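Local coordinates for protein Non-sulfated chondroitin lyase E66 (Autographa californica nucleopolyhedrovirus, PDB 3VSN) that cleaves non-sulfated chondroitin as a viral envelope lyase and is essential for oral infectivity, perhaps by digesting the chondroitin barrier of the host midgut, at residues 136-141 with 192-197; 178-183 with 220-225; 198-203 with 267-272. All coordinates share one frame; numbering follows the deposited sequence.

Helix 189-205 supplies a segment to two of the contacts in the alpha/alpha-toroid part of the lyase: its residues 192-197 meet helix 138-154 in interaction 1, and 198-203 meet the end of helix 262-269 in interaction 3. Interaction 2 sets the turn at 178-183 against helix 217-225, and Ser192 and Tyr199 of helix 189-205 touch it; its centre is about 10 Å from that of interaction 1 and about 12 Å from that of interaction 3. Thr141 OG1 and Ser182 OG, 2.7 Å apart, join interactions 1 and 2, while Val197 O and Tyr268 OH, 2.8 Å apart, join 1 and 3. Interaction 1 lies nearest the active site, the Tyr138 and Asn191 side chains being about 4 Å apart at their nearest atoms.

Interaction 1. Residues 136-141 with 192-197; sequences DWYHFT and SMRMGV
Tyr138, on helix 138-154, brings its hydroxyl up to the guanidinium of Arg194 on helix 189-205, with OH of Tyr138 3.6 Å from NH1 of Arg194. The phenol crosses the arginine at about a right angle, ring and guanidinium planes being 77° apart, so the two groups do not stack; the hydroxyl approaches the guanidinium obliquely. With CG of Tyr138 anti to the backbone N (chi1 -168°), the ring is directed toward helix 189-205. Bends at chi2 and chi3 bring the Arg194 guanidinium beside it. Both polar ends converge on Glu51: its OE1 is hydrogen-bonded to the tyrosine hydroxyl and forms a salt bridge with NH1, while NE of the arginine pairs with Glu146.

Three residues on, Thr141 makes the apolar half of the contact. Its methyl CG2 lies 3.7 Å from SD of Met195 and 3.8 Å from CE of Met195. The bend at chi3 of Met195 (72°) curls the thioether end about the methyl group, and Ile142 packs against both Met195 and Arg194. The threonine hydroxyl is used differently, hydrogen-bonding to Ser182 OG.

Two unlike chemistries thus lie next to each other: van der Waals packing of a thioether on a methyl, and a charge network round the buried Arg194 in which two carboxylates would offset the arginine. Sharing Glu51 should restrict the rotation of the guanidinium and of the phenol of Tyr138, which lies close to the catalytic Asn191.

Interaction 2. Residues 178-183 with 220-225; sequences TAVNSM and QEILNT
Thr178 OG1 is gripped by two donors of the turn that presents Val180 and Ala179 to Ile222 and Glu221 of helix 217-225. The backbone N of Val180 gives it a hydrogen bond of 3.2 Å, with an angle of 152° at the hydrogen. ND2 of Asn181 gives the shorter one, 2.6 Å to Thr178 OG1, and the oxygen lies close to the amide plane of Asn181. These bonds are consistent with a turn in which the CB atoms of Ala179 and Val180 both point at the helix.

Ile222 receives them. Its terminal CD1 comes within 3.6 Å of CB of Ala179, and its CG1 lies 3.9 Å from CG1 of Val180; the valine and isoleucine side chains run antiparallel alongside one another. Ser192 of helix 189-205 touches both Val180 and Ile222.

Glu221, partly exposed, packs on the valine. Extended beyond CG (chi2 179°), it crosses the valine at about a right angle and lays OE1 3.5 Å from CG2 of Val180. The same carboxylate oxygen is 3.8 Å from CG1 of Val180, so it meets both methyls of the branched side chain by van der Waals contact. His186, on the neighbouring strand, touches Glu221 and Val180 alike.

The bond from Val180 N to Thr178 OG1 defines an ST turn, and it leads directly into strand 181-182, which pairs antiparallel with 185-186. The turn and the two-stranded antiparallel hairpin 181-186 pack against both helices, 189-205 and 217-225, within the helical toroid domain of the polysaccharide lyase 8 type.

Interaction 3. Residues 198-203 with 267-272; sequences PYTYSQ and YYFGDE
Thr200 and Tyr268 point at each other, the threonine methyl seated squarely over the tyrosine ring. CG2 of Thr200 lies 3.4 Å from the ring centroid of Tyr268 and only 5° off its normal, a CH-pi contact over the face. CB of Thr200 adds to it, 3.6 Å from CE2 of Tyr268. Because CG2 is anti to the backbone N of Thr200 (chi1 -63° for OG1), the methyl projects onto the ring while OG1 turns back to its own helix and hydrogen-bonds to Gly196 O.

Phe269 meets the same threonine at the rim of its ring: CZ of Phe269 lies 4.0 Å from OG1 of Thr200, which sits near the ring plane. One face of this phenylalanine is filled from its own chain, with CB of Tyr268 3.5 Å above the plane over the ring centre. The Tyr268 hydroxyl passes beside Tyr201, 3.9 Å from CB of that residue, and hydrogen-bonds to Val197 O.

Helix 262-269 thus ends with Tyr268 packed on helix 189-205 and Phe269 at the margin of the contact. Leu210 of helix 210-214 and Ile219 of helix 217-225 pack against Thr200, while Met149 of helix 138-154 touches Tyr268, all within the alpha/alpha toroid.

Interaction 1. Residues 136-141 with 192-197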
ATOM      1  N   ASP A 136      12.444   3.709 -26.823  1.00 40.87           N
ATOM      2  CA  ASP A 136      12.198   2.474 -26.065  1.00 38.34           C
ATOM      3  C   ASP A 136      13.494   1.876 -25.498  1.00 35.20           C
ATOM      4  O   ASP A 136      13.845   0.722 -25.766  1.00 35.08           O
ATOM      5  CB  ASP A 136      11.437   1.455 -26.924  1.00 39.58           C
ATOM      6  CG  ASP A 136       9.985   1.852 -27.162  1.00 41.16           C
ATOM      7  OD1 ASP A 136       9.585   2.968 -26.762  1.00 41.98           O
ATOM      8  OD2 ASP A 136       9.238   1.043 -27.752  1.00 42.46           O
ATOM      9  N   TRP A 137      14.185   2.680 -24.697  1.00 31.77           N
ATOM     10  CA  TRP A 137      15.496   2.334 -24.154  1.00 29.49           C
ATOM     11  C   TRP A 137      15.430   1.433 -22.945  1.00 27.84           C
ATOM     12  O   TRP A 137      16.430   0.804 -22.587  1.00 26.73           O
ATOM     13  CB  TRP A 137      16.242   3.615 -23.794  1.00 29.32           C
ATOM     14  CG  TRP A 137      15.511   4.434 -22.755  1.00 29.82           C
ATOM     15  CD1 TRP A 137      14.615   5.480 -22.969  1.00 30.27           C
ATOM     16  CD2 TRP A 137      15.561   4.267 -21.296  1.00 29.46           C
ATOM     17  NE1 TRP A 137      14.137   5.968 -21.777  1.00 30.19           N
ATOM     18  CE2 TRP A 137      14.660   5.284 -20.735  1.00 30.04           C
ATOM     19  CE3 TRP A 137      16.245   3.422 -20.432  1.00 29.43           C
ATOM     20  CZ2 TRP A 137      14.473   5.424 -19.368  1.00 29.77           C
ATOM     21  CZ3 TRP A 137      16.042   3.567 -19.055  1.00 29.65           C
ATOM     22  CH2 TRP A 137      15.178   4.546 -18.538  1.00 29.56           C
ATOM     23  N   TYR A 138      14.257   1.372 -22.310  1.00 26.16           N
ATOM     24  CA  TYR A 138      14.085   0.754 -20.983  1.00 24.78           C
ATOM     25  C   TYR A 138      14.744  -0.613 -20.809  1.00 23.71           C
ATOM     26  O   TYR A 138      15.592  -0.789 -19.933  1.00 23.55           O
ATOM     27  CB  TYR A 138      12.598   0.671 -20.604  1.00 24.38           C
ATOM     28  CG  TYR A 138      12.343   0.312 -19.147  1.00 24.47           C
ATOM     29  CD1 TYR A 138      12.432   1.281 -18.147  1.00 24.44           C
ATOM     30  CD2 TYR A 138      12.005  -0.991 -18.774  1.00 24.41           C
ATOM     31  CE1 TYR A 138      12.195   0.967 -16.818  1.00 24.39           C
ATOM     32  CE2 TYR A 138      11.765  -1.317 -17.442  1.00 24.44           C
ATOM     33  CZ  TYR A 138      11.862  -0.333 -16.470  1.00 24.65           C
ATOM     34  OH  TYR A 138      11.629  -0.637 -15.146  1.00 24.64           O
ATOM     35  N   HIS A 139      14.351  -1.573 -21.638  1.00 23.05           N
ATOM     36  CA  HIS A 139      14.801  -2.954 -21.478  1.00 22.96           C
ATOM     37  C   HIS A 139      16.261  -3.174 -21.773  1.00 22.60           C
ATOM     38  O   HIS A 139      16.836  -4.177 -21.349  1.00 22.48           O
ATOM     39  CB  HIS A 139      13.910  -3.901 -22.269  1.00 22.97           C
ATOM     40  CG  HIS A 139      12.540  -4.075 -21.664  1.00 23.46           C
ATOM     41  ND1 HIS A 139      11.412  -3.730 -22.306  1.00 23.59           N
ATOM     42  CD2 HIS A 139      12.150  -4.563 -20.418  1.00 23.34           C
ATOM     43  CE1 HIS A 139      10.351  -3.993 -21.519  1.00 23.71           C
ATOM     44  NE2 HIS A 139      10.806  -4.500 -20.362  1.00 23.78           N
ATOM     45  N   PHE A 140      16.881  -2.227 -22.471  1.00 22.07           N
ATOM     46  CA  PHE A 140      18.314  -2.299 -22.752  1.00 21.85           C
ATOM     47  C   PHE A 140      19.156  -1.843 -21.559  1.00 21.34           C
ATOM     48  O   PHE A 140      20.217  -2.410 -21.289  1.00 21.02           O
ATOM     49  CB  PHE A 140      18.661  -1.490 -24.009  1.00 22.42           C
ATOM     50  CG  PHE A 140      17.937  -1.955 -25.240  1.00 22.89           C
ATOM     51  CD1 PHE A 140      18.353  -3.096 -25.920  1.00 23.38           C
ATOM     52  CD2 PHE A 140      16.826  -1.263 -25.713  1.00 23.03           C
ATOM     53  CE1 PHE A 140      17.678  -3.535 -27.052  1.00 23.68           C
ATOM     54  CE2 PHE A 140      16.150  -1.693 -26.845  1.00 23.38           C
ATOM     55  CZ  PHE A 140      16.575  -2.831 -27.514  1.00 23.48           C
ATOM     56  N   THR A 141      18.669  -0.827 -20.850  1.00 20.71           N
ATOM     57  CA  THR A 141      19.372  -0.235 -19.713  1.00 20.31           C
ATOM     58  C   THR A 141      19.029  -0.920 -18.384  1.00 19.95           C
ATOM     59  O   THR A 141      19.895  -1.092 -17.516  1.00 19.61           O
ATOM     60  CB  THR A 141      19.047   1.273 -19.616  1.00 20.29           C
ATOM     61  OG1 THR A 141      19.590   1.950 -20.754  1.00 20.47           O
ATOM     62  CG2 THR A 141      19.616   1.887 -18.355  1.00 20.24           C
ATOM     63  N   SER A 192      18.129   4.260 -11.709  1.00 19.65           N
ATOM     64  CA  SER A 192      19.493   4.153 -11.186  1.00 19.25           C
ATOM     65  C   SER A 192      19.624   3.063 -10.121  1.00 19.07           C
ATOM     66  O   SER A 192      20.655   2.397 -10.035  1.00 18.65           O
ATOM     67  CB  SER A 192      20.000   5.506 -10.666  1.00 19.43           C
ATOM     68  OG  SER A 192      19.500   5.807  -9.372  1.00 19.21           O
ATOM     69  N   MET A 193      18.574   2.869  -9.326  1.00 18.73           N
ATOM     70  CA  MET A 193      18.579   1.813  -8.311  1.00 18.85           C
ATOM     71  C   MET A 193      18.683   0.418  -8.932  1.00 18.18           C
ATOM     72  O   MET A 193      19.373  -0.449  -8.398  1.00 18.00           O
ATOM     73  CB  MET A 193      17.359   1.927  -7.390  1.00 19.51           C
ATOM     74  CG  MET A 193      17.403   3.155  -6.492  1.00 20.25           C
ATOM     75  SD  MET A 193      16.136   3.165  -5.210  1.00 21.56           S
ATOM     76  CE  MET A 193      14.757   3.872  -6.099  1.00 21.01           C
ATOM     77  N   ARG A 194      18.006   0.220 -10.062  1.00 17.90           N
ATOM     78  CA  ARG A 194      18.096  -1.023 -10.830  1.00 18.01           C
ATOM     79  C   ARG A 194      19.499  -1.207 -11.408  1.00 17.90           C
ATOM     80  O   ARG A 194      20.113  -2.257 -11.228  1.00 17.73           O
ATOM     81  CB  ARG A 194      17.064  -1.042 -11.966  1.00 17.94           C
ATOM     82  CG  ARG A 194      15.606  -0.994 -11.523  1.00 18.37           C
ATOM     83  CD  ARG A 194      15.144  -2.286 -10.855  1.00 18.29           C
ATOM     84  NE  ARG A 194      15.036  -3.409 -11.791  1.00 18.45           N
ATOM     85  CZ  ARG A 194      13.999  -3.624 -12.598  1.00 18.50           C
ATOM     86  NH1 ARG A 194      12.966  -2.792 -12.601  1.00 18.81           N
ATOM     87  NH2 ARG A 194      13.996  -4.674 -13.408  1.00 18.47           N
ATOM     88  N   MET A 195      19.996  -0.167 -12.076  1.00 17.96           N
ATOM     89  CA  MET A 195      21.284  -0.193 -12.786  1.00 17.80           C
ATOM     90  C   MET A 195      22.496  -0.473 -11.902  1.00 17.78           C
ATOM     91  O   MET A 195      23.422  -1.170 -12.313  1.00 17.26           O
ATOM     92  CB  MET A 195      21.504   1.132 -13.514  1.00 18.12           C
ATOM     93  CG  MET A 195      20.528   1.398 -14.644  1.00 18.48           C
ATOM     94  SD  MET A 195      20.392   3.159 -15.006  1.00 19.07           S
ATOM     95  CE  MET A 195      21.969   3.506 -15.782  1.00 19.17           C
ATOM     96  N   GLY A 196      22.494   0.082 -10.694  1.00 17.72           N
ATOM     97  CA  GLY A 196      23.644  -0.035  -9.799  1.00 17.70           C
ATOM     98  C   GLY A 196      23.992  -1.452  -9.386  1.00 17.57           C
ATOM     99  O   GLY A 196      25.155  -1.747  -9.111  1.00 17.39           O
ATOM    100  N   VAL A 197      22.988  -2.329  -9.340  1.00 17.28           N
ATOM    101  CA  VAL A 197      23.191  -3.711  -8.896  1.00 17.28           C
ATOM    102  C   VAL A 197      24.041  -4.537  -9.885  1.00 17.22           C
ATOM    103  O   VAL A 197      25.082  -5.071  -9.488  1.00 17.13           O
ATOM    104  CB  VAL A 197      21.854  -4.419  -8.551  1.00 17.22           C
ATOM    105  CG1 VAL A 197      22.095  -5.871  -8.166  1.00 17.23           C
ATOM    106  CG2 VAL A 197      21.131  -3.688  -7.425  1.00 17.42           C
TER

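Interaction 2. Residues 178-183 with 220-225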
ATOM      1  N   THR A 178      28.982   3.326 -16.442  1.00 23.04           N
ATOM      2  CA  THR A 178      28.963   3.698 -15.027  1.00 22.95           C
ATOM      3  C   THR A 178      27.655   3.196 -14.413  1.00 22.25           C
ATOM      4  O   THR A 178      26.798   2.668 -15.119  1.00 21.55           O
ATOM      5  CB  THR A 178      29.069   5.224 -14.801  1.00 23.54           C
ATOM      6  OG1 THR A 178      27.813   5.844 -15.102  1.00 24.08           O
ATOM      7  CG2 THR A 178      30.181   5.851 -15.650  1.00 23.67           C
ATOM      8  N   ALA A 179      27.508   3.373 -13.102  1.00 22.05           N
ATOM      9  CA  ALA A 179      26.290   2.988 -12.388  1.00 21.82           C
ATOM     10  C   ALA A 179      25.045   3.768 -12.828  1.00 22.07           C
ATOM     11  O   ALA A 179      23.915   3.291 -12.666  1.00 21.77           O
ATOM     12  CB  ALA A 179      26.502   3.135 -10.890  1.00 21.74           C
ATOM     13  N   VAL A 180      25.255   4.959 -13.392  1.00 22.38           N
ATOM     14  CA  VAL A 180      24.150   5.878 -13.694  1.00 22.82           C
ATOM     15  C   VAL A 180      24.092   6.349 -15.153  1.00 23.58           C
ATOM     16  O   VAL A 180      23.311   7.243 -15.492  1.00 23.69           O
ATOM     17  CB  VAL A 180      24.154   7.103 -12.744  1.00 23.00           C
ATOM     18  CG1 VAL A 180      23.885   6.672 -11.310  1.00 22.81           C
ATOM     19  CG2 VAL A 180      25.467   7.873 -12.841  1.00 22.97           C
ATOM     20  N   ASN A 181      24.908   5.744 -16.011  1.00 23.66           N
ATOM     21  CA  ASN A 181      24.951   6.120 -17.419  1.00 24.12           C
ATOM     22  C   ASN A 181      24.751   4.913 -18.320  1.00 24.10           C
ATOM     23  O   ASN A 181      25.375   3.870 -18.121  1.00 24.13           O
ATOM     24  CB  ASN A 181      26.272   6.817 -17.757  1.00 24.77           C
ATOM     25  CG  ASN A 181      26.413   8.168 -17.080  1.00 24.83           C
ATOM     26  OD1 ASN A 181      25.850   9.162 -17.533  1.00 26.06           O
ATOM     27  ND2 ASN A 181      27.183   8.213 -16.001  1.00 24.73           N
ATOM     28  N   SER A 182      23.869   5.060 -19.302  1.00 24.22           N
ATOM     29  CA  SER A 182      23.636   4.017 -20.292  1.00 24.34           C
ATOM     30  C   SER A 182      23.204   4.623 -21.615  1.00 24.96           C
ATOM     31  O   SER A 182      22.283   5.442 -21.659  1.00 24.69           O
ATOM     32  CB  SER A 182      22.586   3.021 -19.798  1.00 23.74           C
ATOM     33  OG  SER A 182      22.323   2.026 -20.774  1.00 23.53           O
ATOM     34  N   MET A 183      23.887   4.211 -22.685  1.00 25.64           N
ATOM     35  CA  MET A 183      23.583   4.623 -24.061  1.00 26.30           C
ATOM     36  C   MET A 183      23.441   6.143 -24.222  1.00 26.91           C
ATOM     37  O   MET A 183      22.539   6.624 -24.911  1.00 27.25           O
ATOM     38  CB  MET A 183      22.346   3.883 -24.594  1.00 26.30           C
ATOM     39  CG  MET A 183      22.357   2.380 -24.332  1.00 26.76           C
ATOM     40  SD  MET A 183      21.067   1.442 -25.177  1.00 27.15           S
ATOM     41  CE  MET A 183      19.575   2.148 -24.477  1.00 27.56           C
ATOM     42  N   GLN A 220      28.024   6.928  -5.673  1.00 26.14           N
ATOM     43  CA  GLN A 220      27.745   7.981  -4.690  1.00 26.49           C
ATOM     44  C   GLN A 220      26.374   8.624  -4.916  1.00 26.13           C
ATOM     45  O   GLN A 220      25.667   8.932  -3.956  1.00 26.53           O
ATOM     46  CB  GLN A 220      28.851   9.042  -4.689  1.00 27.03           C
ATOM     47  CG  GLN A 220      30.174   8.562  -4.106  1.00 27.68           C
ATOM     48  CD  GLN A 220      30.147   8.425  -2.594  1.00 28.48           C
ATOM     49  OE1 GLN A 220      30.426   7.355  -2.051  1.00 29.37           O
ATOM     50  NE2 GLN A 220      29.812   9.510  -1.905  1.00 28.60           N
ATOM     51  N   GLU A 221      26.002   8.813  -6.181  1.00 25.86           N
ATOM     52  CA  GLU A 221      24.674   9.318  -6.531  1.00 25.73           C
ATOM     53  C   GLU A 221      23.574   8.348  -6.082  1.00 25.38           C
ATOM     54  O   GLU A 221      22.555   8.770  -5.524  1.00 24.57           O
ATOM     55  CB  GLU A 221      24.566   9.589  -8.033  1.00 26.47           C
ATOM     56  CG  GLU A 221      25.400  10.771  -8.507  1.00 27.49           C
ATOM     57  CD  GLU A 221      25.310  11.016 -10.003  1.00 28.23           C
ATOM     58  OE1 GLU A 221      24.472  10.388 -10.686  1.00 28.27           O
ATOM     59  OE2 GLU A 221      26.086  11.856 -10.503  1.00 29.33           O
ATOM     60  N   ILE A 222      23.798   7.054  -6.318  1.00 24.47           N
ATOM     61  CA  ILE A 222      22.844   6.014  -5.927  1.00 24.39           C
ATOM     62  C   ILE A 222      22.718   5.915  -4.403  1.00 24.67           C
ATOM     63  O   ILE A 222      21.607   5.790  -3.882  1.00 24.49           O
ATOM     64  CB  ILE A 222      23.185   4.641  -6.562  1.00 23.91           C
ATOM     65  CG1 ILE A 222      22.967   4.696  -8.079  1.00 23.44           C
ATOM     66  CG2 ILE A 222      22.341   3.526  -5.947  1.00 23.63           C
ATOM     67  CD1 ILE A 222      23.533   3.514  -8.835  1.00 23.14           C
ATOM     68  N   LEU A 223      23.847   5.985  -3.698  1.00 25.08           N
ATOM     69  CA  LEU A 223      23.845   5.959  -2.229  1.00 25.68           C
ATOM     70  C   LEU A 223      22.986   7.082  -1.645  1.00 25.68           C
ATOM     71  O   LEU A 223      22.293   6.889  -0.646  1.00 26.18           O
ATOM     72  CB  LEU A 223      25.268   6.020  -1.665  1.00 25.95           C
ATOM     73  CG  LEU A 223      26.207   4.841  -1.945  1.00 26.17           C
ATOM     74  CD1 LEU A 223      27.582   5.121  -1.359  1.00 26.40           C
ATOM     75  CD2 LEU A 223      25.657   3.522  -1.416  1.00 25.98           C
ATOM     76  N   ASN A 224      23.028   8.247  -2.284  1.00 26.00           N
ATOM     77  CA  ASN A 224      22.164   9.358  -1.915  1.00 26.38           C
ATOM     78  C   ASN A 224      20.698   9.022  -2.185  1.00 25.42           C
ATOM     79  O   ASN A 224      19.834   9.243  -1.331  1.00 25.21           O
ATOM     80  CB  ASN A 224      22.563  10.625  -2.673  1.00 27.67           C
ATOM     81  CG  ASN A 224      22.254  11.888  -1.896  1.00 29.58           C
ATOM     82  OD1 ASN A 224      21.309  12.611  -2.211  1.00 30.94           O
ATOM     83  ND2 ASN A 224      23.049  12.156  -0.865  1.00 30.65           N
ATOM     84  N   THR A 225      20.434   8.471  -3.370  1.00 23.84           N
ATOM     85  CA  THR A 225      19.083   8.098  -3.785  1.00 22.73           C
ATOM     86  C   THR A 225      18.442   7.072  -2.836  1.00 22.09           C
ATOM     87  O   THR A 225      17.249   7.167  -2.533  1.00 21.84           O
ATOM     88  CB  THR A 225      19.077   7.597  -5.250  1.00 22.67           C
ATOM     89  OG1 THR A 225      19.507   8.658  -6.114  1.00 22.10           O
ATOM     90  CG2 THR A 225      17.679   7.140  -5.690  1.00 22.10           C
TER

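Interaction 3. Residues 198-203 with 267-272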
ATOM      1  N   PRO A 198      23.610  -4.648 -11.164  1.00 17.14           N
ATOM      2  CA  PRO A 198      24.479  -5.347 -12.118  1.00 17.17           C
ATOM      3  C   PRO A 198      25.765  -4.585 -12.438  1.00 17.52           C
ATOM      4  O   PRO A 198      26.784  -5.216 -12.733  1.00 17.52           O
ATOM      5  CB  PRO A 198      23.605  -5.485 -13.371  1.00 17.12           C
ATOM      6  CG  PRO A 198      22.551  -4.439 -13.230  1.00 17.18           C
ATOM      7  CD  PRO A 198      22.294  -4.345 -11.757  1.00 17.05           C
ATOM      8  N   TYR A 199      25.732  -3.252 -12.378  1.00 17.91           N
ATOM      9  CA  TYR A 199      26.963  -2.484 -12.581  1.00 18.39           C
ATOM     10  C   TYR A 199      28.022  -2.835 -11.536  1.00 18.55           C
ATOM     11  O   TYR A 199      29.172  -3.114 -11.891  1.00 18.86           O
ATOM     12  CB  TYR A 199      26.738  -0.967 -12.611  1.00 18.81           C
ATOM     13  CG  TYR A 199      28.056  -0.213 -12.668  1.00 19.20           C
ATOM     14  CD1 TYR A 199      28.757  -0.090 -13.868  1.00 19.36           C
ATOM     15  CD2 TYR A 199      28.623   0.332 -11.514  1.00 19.37           C
ATOM     16  CE1 TYR A 199      29.974   0.572 -13.922  1.00 19.61           C
ATOM     17  CE2 TYR A 199      29.837   1.002 -11.559  1.00 19.58           C
ATOM     18  CZ  TYR A 199      30.504   1.120 -12.766  1.00 19.79           C
ATOM     19  OH  TYR A 199      31.707   1.779 -12.819  1.00 20.34           O
ATOM     20  N   THR A 200      27.639  -2.806 -10.259  1.00 17.93           N
ATOM     21  CA  THR A 200      28.558  -3.156  -9.174  1.00 17.89           C
ATOM     22  C   THR A 200      29.147  -4.553  -9.380  1.00 17.74           C
ATOM     23  O   THR A 200      30.359  -4.748  -9.228  1.00 17.65           O
ATOM     24  CB  THR A 200      27.879  -3.059  -7.794  1.00 17.97           C
ATOM     25  OG1 THR A 200      27.485  -1.706  -7.556  1.00 18.31           O
ATOM     26  CG2 THR A 200      28.828  -3.492  -6.681  1.00 18.22           C
ATOM     27  N   TYR A 201      28.293  -5.511  -9.734  1.00 17.03           N
ATOM     28  CA  TYR A 201      28.749  -6.864 -10.030  1.00 16.90           C
ATOM     29  C   TYR A 201      29.743  -6.901 -11.199  1.00 16.94           C
ATOM     30  O   TYR A 201      30.752  -7.606 -11.129  1.00 16.92           O
ATOM     31  CB  TYR A 201      27.572  -7.816 -10.278  1.00 16.42           C
ATOM     32  CG  TYR A 201      28.011  -9.232 -10.601  1.00 16.14           C
ATOM     33  CD1 TYR A 201      28.750  -9.982  -9.683  1.00 15.93           C
ATOM     34  CD2 TYR A 201      27.702  -9.812 -11.830  1.00 16.02           C
ATOM     35  CE1 TYR A 201      29.162 -11.274  -9.983  1.00 16.08           C
ATOM     36  CE2 TYR A 201      28.107 -11.101 -12.136  1.00 15.79           C
ATOM     37  CZ  TYR A 201      28.838 -11.823 -11.217  1.00 15.93           C
ATOM     38  OH  TYR A 201      29.228 -13.101 -11.532  1.00 16.45           O
ATOM     39  N   SER A 202      29.472  -6.133 -12.254  1.00 17.21           N
ATOM     40  CA  SER A 202      30.386  -6.075 -13.403  1.00 17.95           C
ATOM     41  C   SER A 202      31.768  -5.555 -13.000  1.00 18.25           C
ATOM     42  O   SER A 202      32.785  -6.044 -13.493  1.00 17.93           O
ATOM     43  CB  SER A 202      29.801  -5.262 -14.567  1.00 18.03           C
ATOM     44  OG  SER A 202      29.803  -3.870 -14.301  1.00 18.68           O
ATOM     45  N   GLN A 203      31.796  -4.581 -12.091  1.00 18.75           N
ATOM     46  CA  GLN A 203      33.057  -4.060 -11.556  1.00 19.20           C
ATOM     47  C   GLN A 203      33.796  -5.078 -10.685  1.00 19.27           C
ATOM     48  O   GLN A 203      35.030  -5.145 -10.705  1.00 19.30           O
ATOM     49  CB  GLN A 203      32.832  -2.753 -10.795  1.00 19.54           C
ATOM     50  CG  GLN A 203      32.585  -1.541 -11.680  1.00 19.69           C
ATOM     51  CD  GLN A 203      33.833  -1.071 -12.409  1.00 20.25           C
ATOM     52  OE1 GLN A 203      34.196  -1.605 -13.458  1.00 20.28           O
ATOM     53  NE2 GLN A 203      34.487  -0.055 -11.861  1.00 20.34           N
ATOM     54  N   TYR A 267      24.087  -5.435   1.220  1.00 20.19           N
ATOM     55  CA  TYR A 267      25.173  -6.409   1.133  1.00 20.35           C
ATOM     56  C   TYR A 267      26.464  -5.752   0.641  1.00 20.68           C
ATOM     57  O   TYR A 267      27.521  -5.923   1.253  1.00 21.41           O
ATOM     58  CB  TYR A 267      24.814  -7.600   0.231  1.00 20.25           C
ATOM     59  CG  TYR A 267      25.924  -8.633   0.191  1.00 20.21           C
ATOM     60  CD1 TYR A 267      27.032  -8.465  -0.644  1.00 20.22           C
ATOM     61  CD2 TYR A 267      25.889  -9.756   1.013  1.00 20.10           C
ATOM     62  CE1 TYR A 267      28.065  -9.386  -0.662  1.00 20.08           C
ATOM     63  CE2 TYR A 267      26.917 -10.687   0.996  1.00 20.17           C
ATOM     64  CZ  TYR A 267      28.000 -10.496   0.155  1.00 20.04           C
ATOM     65  OH  TYR A 267      29.022 -11.412   0.127  1.00 20.19           O
ATOM     66  N   TYR A 268      26.363  -5.014  -0.465  1.00 20.40           N
ATOM     67  CA  TYR A 268      27.503  -4.344  -1.093  1.00 20.55           C
ATOM     68  C   TYR A 268      28.197  -3.328  -0.185  1.00 21.74           C
ATOM     69  O   TYR A 268      29.425  -3.351  -0.040  1.00 21.86           O
ATOM     70  CB  TYR A 268      27.056  -3.580  -2.343  1.00 19.67           C
ATOM     71  CG  TYR A 268      26.726  -4.375  -3.592  1.00 18.75           C
ATOM     72  CD1 TYR A 268      27.405  -5.552  -3.921  1.00 18.69           C
ATOM     73  CD2 TYR A 268      25.767  -3.900  -4.484  1.00 18.41           C
ATOM     74  CE1 TYR A 268      27.104  -6.249  -5.087  1.00 18.35           C
ATOM     75  CE2 TYR A 268      25.459  -4.588  -5.645  1.00 18.11           C
ATOM     76  CZ  TYR A 268      26.128  -5.759  -5.943  1.00 18.09           C
ATOM     77  OH  TYR A 268      25.814  -6.422  -7.108  1.00 18.31           O
ATOM     78  N   PHE A 269      27.411  -2.427   0.406  1.00 22.46           N
ATOM     79  CA  PHE A 269      27.966  -1.225   1.030  1.00 23.38           C
ATOM     80  C   PHE A 269      27.659  -1.042   2.522  1.00 24.32           C
ATOM     81  O   PHE A 269      28.039  -0.032   3.115  1.00 24.64           O
ATOM     82  CB  PHE A 269      27.588   0.023   0.216  1.00 23.32           C
ATOM     83  CG  PHE A 269      27.903  -0.093  -1.255  1.00 23.39           C
ATOM     84  CD1 PHE A 269      29.211  -0.319  -1.688  1.00 23.36           C
ATOM     85  CD2 PHE A 269      26.897   0.023  -2.209  1.00 23.41           C
ATOM     86  CE1 PHE A 269      29.503  -0.435  -3.038  1.00 23.19           C
ATOM     87  CE2 PHE A 269      27.185  -0.086  -3.563  1.00 23.52           C
ATOM     88  CZ  PHE A 269      28.491  -0.317  -3.977  1.00 23.46           C
ATOM     89  N   GLY A 270      26.983  -2.019   3.124  1.00 25.35           N
ATOM     90  CA  GLY A 270      26.823  -2.061   4.578  1.00 26.27           C
ATOM     91  C   GLY A 270      25.471  -1.621   5.109  1.00 27.45           C
ATOM     92  O   GLY A 270      24.644  -1.074   4.376  1.00 26.57           O
ATOM     93  N   ASP A 271      25.273  -1.843   6.406  1.00 28.77           N
ATOM     94  CA  ASP A 271      24.001  -1.593   7.083  1.00 30.22           C
ATOM     95  C   ASP A 271      23.663  -0.115   7.302  1.00 29.92           C
ATOM     96  O   ASP A 271      22.603   0.194   7.845  1.00 31.13           O
ATOM     97  CB  ASP A 271      23.975  -2.318   8.439  1.00 31.74           C
ATOM     98  CG  ASP A 271      24.042  -3.829   8.303  1.00 33.42           C
ATOM     99  OD1 ASP A 271      23.354  -4.391   7.424  1.00 33.88           O
ATOM    100  OD2 ASP A 271      24.782  -4.460   9.089  1.00 34.98           O
ATOM    101  N   GLU A 272      24.549   0.790   6.886  1.00 29.56           N
ATOM    102  CA  GLU A 272      24.345   2.219   7.125  0.50 29.25           C
ATOM    103  C   GLU A 272      23.785   2.984   5.924  1.00 28.64           C
ATOM    104  O   GLU A 272      23.285   4.099   6.078  1.00 29.29           O
ATOM    105  CB  GLU A 272      25.634   2.878   7.633  0.50 29.98           C
ATOM    106  CG  GLU A 272      25.684   3.071   9.144  0.50 30.55           C
ATOM    107  CD  GLU A 272      25.733   1.764   9.911  0.50 30.91           C
ATOM    108  OE1 GLU A 272      25.014   1.646  10.930  0.50 31.64           O
ATOM    109  OE2 GLU A 272      26.490   0.853   9.502  0.50 31.30           O
TER